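Side-chain contacts in protein SSD1 (Saccharomyces cerevisiae S288C, PDB 7AM1), which binds regulatory elements in the untranslated regions of messenger RNA and represses translation, as a non-enzymatic pseudonuclease of the RNase II family: residues T313-D316 against S317-D321; V748-E752 against F753-K757. One frame throughout, in Å; residues are numbered along the deposited sequence.

In the fold
Followed from the N terminus, the chain first reaches contact 1, within helix 311-321, which follows the antiparallel strands of the second cold-shock domain. Its two halves are successive turns of one helix, so no loop is closed. Contact 2 comes much later, in the DIS3L2-type C-terminal region, where a four-residue turn joins strands 745-750 and 755-760 into a hairpin. The two contacts lie in series, neither nested nor crossed; the centres of contact 1 and contact 2 are about 25 Å apart. Between their nearest atoms about 15 Å remain. Helix 689-725 relates them: Ile-318 of contact 1 packs on Ala-709 and Gln-712, while Phe-753 of contact 2 meets Leu-718 and Ile-722.

Contact 1 (T313-D316 against S317-D321); sequences TEID and SILRD
Ser-317 N donates to Thr-313 O at 2.7 Å, the shortest hydrogen bond across these two turns of helix. The next three amides repeat the same step of four residues, Ile-318 N to Glu-314 O, Leu-319 N to Ile-315 O and Arg-320 N to Asp-316 O, the last at 2.9 Å. This regular alpha-helical ladder fixes how the side chains can meet, and Asp-316 with Arg-320 illustrates the point. The aspartate swings its CG anti to the backbone N (chi1 -164°), which carries the carboxylate along the helix toward Arg-320. Arg-320 CG passes 3.1 Å from Asp-316 O, and the bend that follows at chi2 (-73°) turns the guanidinium toward the carboxylate. The outcome is a salt bridge in which Asp-316 OD1 sits 3.1 Å from Arg-320 NE but over the face of the guanidinium, while Asp-316 OD2 is 3.3 Å from Arg-320 NH2. Because OD1 lies well out of the guanidinium plane, no N-H points at it and charge alone holds the pair; the carboxylate plane is turned 85° from that of the guanidinium. Replacing Arg-320 by an alanine would remove the guanidinium, and the Asp-316 carboxylate would probably lose this opposing charge and turn more freely. Two looser apolar contacts accompany it: Ile-315 CD1 approaches Ile-318 CD1 at 4.4 Å, and Ile-315 CG2 is equally far from Leu-319 CD1. Helix 311-321 thereby presents different groups to different neighbours. Arg-320 and Ser-317 lie against strands 281-289 and 298-307 of the cold-shock domain, where both touch Leu-305. Ile-315 and Ile-318 pack on Leu-716 and Ala-709 of helix 689-725, placing this helix between the cold-shock sheet and the long helix.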
# COMPACT_ATOMS: atom_id res chain seq x y z
N THR A 313 -9.42 20.00 0.94
CA THR A 313 -8.04 20.25 0.56
C THR A 313 -7.16 19.06 0.92
O THR A 313 -6.23 18.72 0.18
CB THR A 313 -7.53 21.52 1.26
OG1 THR A 313 -8.33 22.64 0.87
CG2 THR A 313 -6.07 21.78 0.89
N GLU A 314 -7.43 18.42 2.07
CA GLU A 314 -6.65 17.25 2.47
C GLU A 314 -6.69 16.17 1.39
O GLU A 314 -5.66 15.57 1.07
CB GLU A 314 -7.18 16.71 3.80
CG GLU A 314 -6.81 17.57 5.00
CD GLU A 314 -7.48 17.10 6.29
OE1 GLU A 314 -8.57 16.49 6.20
OE2 GLU A 314 -6.92 17.35 7.38
N ILE A 315 -7.87 15.92 0.82
CA ILE A 315 -8.00 14.89 -0.20
C ILE A 315 -7.40 15.37 -1.52
O ILE A 315 -6.69 14.62 -2.20
CB ILE A 315 -9.48 14.49 -0.37
CG1 ILE A 315 -10.06 14.01 0.96
CG2 ILE A 315 -9.61 13.41 -1.46
CD1 ILE A 315 -9.31 12.85 1.58
N ASP A 316 -7.69 16.62 -1.90
CA ASP A 316 -7.09 17.18 -3.10
C ASP A 316 -5.57 17.10 -3.03
O ASP A 316 -4.90 16.79 -4.02
CB ASP A 316 -7.56 18.62 -3.29
CG ASP A 316 -7.31 19.15 -4.68
OD1 ASP A 316 -6.79 18.40 -5.53
OD2 ASP A 316 -7.63 20.33 -4.93
N SER A 317 -5.00 17.37 -1.85
CA SER A 317 -3.55 17.34 -1.69
C SER A 317 -3.00 15.93 -1.83
O SER A 317 -1.93 15.73 -2.42
CB SER A 317 -3.17 17.92 -0.33
OG SER A 317 -1.80 17.71 -0.06
N ILE A 318 -3.72 14.94 -1.30
CA ILE A 318 -3.30 13.55 -1.48
C ILE A 318 -3.30 13.18 -2.95
O ILE A 318 -2.36 12.54 -3.44
CB ILE A 318 -4.22 12.60 -0.67
CG1 ILE A 318 -3.93 12.77 0.83
CG2 ILE A 318 -4.04 11.15 -1.13
CD1 ILE A 318 -4.95 12.13 1.73
N LEU A 319 -4.33 13.60 -3.69
CA LEU A 319 -4.40 13.27 -5.11
C LEU A 319 -3.27 13.94 -5.89
O LEU A 319 -2.60 13.29 -6.70
CB LEU A 319 -5.77 13.68 -5.67
CG LEU A 319 -6.95 12.79 -5.28
CD1 LEU A 319 -8.26 13.45 -5.67
CD2 LEU A 319 -6.84 11.42 -5.93
N ARG A 320 -3.06 15.24 -5.66
CA ARG A 320 -2.02 15.96 -6.40
C ARG A 320 -0.63 15.44 -6.06
O ARG A 320 0.23 15.32 -6.94
CB ARG A 320 -2.06 17.46 -6.08
CG ARG A 320 -3.35 18.20 -6.32
CD ARG A 320 -3.65 18.42 -7.77
NE ARG A 320 -5.00 18.94 -7.94
CZ ARG A 320 -5.32 20.23 -7.83
NH1 ARG A 320 -4.37 21.13 -7.57
NH2 ARG A 320 -6.57 20.63 -7.99
N ASP A 321 -0.38 15.17 -4.77
CA ASP A 321 0.92 14.65 -4.37
C ASP A 321 1.22 13.34 -5.06
O ASP A 321 2.38 12.99 -5.28
CB ASP A 321 0.99 14.47 -2.86
CG ASP A 321 2.40 14.22 -2.37
OD1 ASP A 321 3.32 14.95 -2.78
OD2 ASP A 321 2.58 13.30 -1.54

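Contact 2 (V748-E752 against F753-K757); sequences VFIPE and FGIEK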
# COMPACT_ATOMS: atom_id res chain seq x y z
N VAL A 748 4.63 -2.36 18.23
CA VAL A 748 3.37 -3.01 18.55
C VAL A 748 2.49 -2.92 17.32
O VAL A 748 2.62 -1.98 16.51
CB VAL A 748 2.67 -2.38 19.77
CG1 VAL A 748 3.53 -2.52 21.02
CG2 VAL A 748 2.36 -0.91 19.50
N PHE A 749 1.60 -3.88 17.15
CA PHE A 749 0.59 -3.79 16.12
C PHE A 749 -0.77 -4.05 16.75
O PHE A 749 -0.89 -4.71 17.78
CB PHE A 749 0.87 -4.74 14.94
CG PHE A 749 0.77 -6.19 15.27
CD1 PHE A 749 1.76 -6.81 16.02
CD2 PHE A 749 -0.30 -6.94 14.81
CE1 PHE A 749 1.68 -8.15 16.32
CE2 PHE A 749 -0.39 -8.28 15.11
CZ PHE A 749 0.60 -8.89 15.87
N ILE A 750 -1.78 -3.46 16.13
CA ILE A 750 -3.14 -3.48 16.65
C ILE A 750 -4.01 -3.98 15.51
O ILE A 750 -4.40 -3.19 14.64
CB ILE A 750 -3.55 -2.08 17.15
CG1 ILE A 750 -2.43 -1.48 18.01
CG2 ILE A 750 -4.84 -2.16 17.95
CD1 ILE A 750 -2.62 -0.02 18.37
N PRO A 751 -4.31 -5.28 15.44
CA PRO A 751 -5.05 -5.79 14.27
C PRO A 751 -6.40 -5.14 14.09
O PRO A 751 -6.90 -5.07 12.95
CB PRO A 751 -5.18 -7.30 14.56
CG PRO A 751 -4.06 -7.60 15.50
CD PRO A 751 -3.89 -6.37 16.34
N GLU A 752 -7.03 -4.67 15.17
CA GLU A 752 -8.34 -4.05 15.06
C GLU A 752 -8.29 -2.74 14.30
O GLU A 752 -9.32 -2.30 13.77
CB GLU A 752 -8.93 -3.82 16.45
CG GLU A 752 -9.30 -5.11 17.18
CD GLU A 752 -8.10 -5.79 17.81
OE1 GLU A 752 -7.01 -5.19 17.84
OE2 GLU A 752 -8.27 -6.94 18.28
N PHE A 753 -7.13 -2.09 14.24
CA PHE A 753 -6.95 -0.86 13.49
C PHE A 753 -6.11 -1.04 12.23
O PHE A 753 -6.11 -0.15 11.37
CB PHE A 753 -6.30 0.21 14.38
CG PHE A 753 -7.19 0.72 15.48
CD1 PHE A 753 -7.49 -0.08 16.57
CD2 PHE A 753 -7.74 1.98 15.41
CE1 PHE A 753 -8.31 0.39 17.58
CE2 PHE A 753 -8.57 2.45 16.42
CZ PHE A 753 -8.86 1.65 17.50
N GLY A 754 -5.41 -2.16 12.10
CA GLY A 754 -4.50 -2.35 10.98
C GLY A 754 -3.34 -1.38 10.98
O GLY A 754 -2.98 -0.85 9.92
N ILE A 755 -2.74 -1.13 12.15
CA ILE A 755 -1.59 -0.25 12.26
C ILE A 755 -0.49 -0.93 13.05
O ILE A 755 -0.73 -1.83 13.86
CB ILE A 755 -1.94 1.12 12.89
CG1 ILE A 755 -2.49 0.93 14.32
CG2 ILE A 755 -2.92 1.87 12.00
CD1 ILE A 755 -2.78 2.24 15.04
N GLU A 756 0.73 -0.48 12.79
CA GLU A 756 1.93 -0.92 13.48
C GLU A 756 2.71 0.33 13.83
O GLU A 756 2.97 1.17 12.96
CB GLU A 756 2.76 -1.85 12.58
CG GLU A 756 4.09 -2.28 13.19
CD GLU A 756 5.10 -2.75 12.15
OE1 GLU A 756 4.97 -2.38 10.96
OE2 GLU A 756 6.03 -3.49 12.53
N LYS A 757 3.05 0.49 15.11
CA LYS A 757 3.69 1.70 15.59
C LYS A 757 4.74 1.35 16.64
O LYS A 757 4.80 0.22 17.13
CB LYS A 757 2.66 2.69 16.17
CG LYS A 757 1.71 3.25 15.12
CD LYS A 757 2.38 4.33 14.29
CE LYS A 757 1.74 4.46 12.91
NZ LYS A 757 2.47 3.66 11.89
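Ile-750 lays its CG2 methyl against the Phe-753 ring, 3.6 Å from CD1, the two side chains running side by side in the same direction. With CG2 anti to the backbone N of Ile-750, beside the carbonyl carbon that leads into the turn, the methyl meets the ring. The other branch of Ile-750 serves the opposing strand: its CD1 is 4.0 Å from Ile-755 CD1, which a CG1 placed between backbone N and carbonyl carbon (chi1 61°) brings alongside. Val-748, Ile-750, Ile-755 and Lys-757 share this face of the hairpin, while Phe-749 and Glu-756, a non-hydrogen-bonded pair, project from the other with their CB atoms 4.2 Å apart. Val-748 and Lys-757 form a hydrogen-bonded pair linked by two nearly straight bonds, the shorter from Val-748 N to Lys-757 O at 2.8 Å. Nearer the turn, Ile-750 N reaches Ile-755 O at 3.0 Å. Ile-750 O in turn accepts Phe-753 N at 3.0 Å, from above the carbonyl plane, and a weak bond from Gly-754 N. The loop from Pro-751 to Gly-754 thus begins as a type I turn and ends with the left-handed conformation of Gly-754 (phi 64°). The hairpin belongs to a five-stranded antiparallel sheet consistent with the OB fold of this C-terminal domain.

The charged ends find partners elsewhere in the chain. Glu-752 OE2 forms a salt bridge with Arg-851, and buried Glu-756 OE2 one with Lys-629. Lys-757 NZ, also buried, bonds to Glu-756 O at 2.8 Å and to the carbonyls of Glu-185 and Ser-188. The chemistry is therefore divided: backbone bonds and apolar contacts shape the hairpin itself, whereas its charges probably help tie this C-terminal sheet to other parts of the protein.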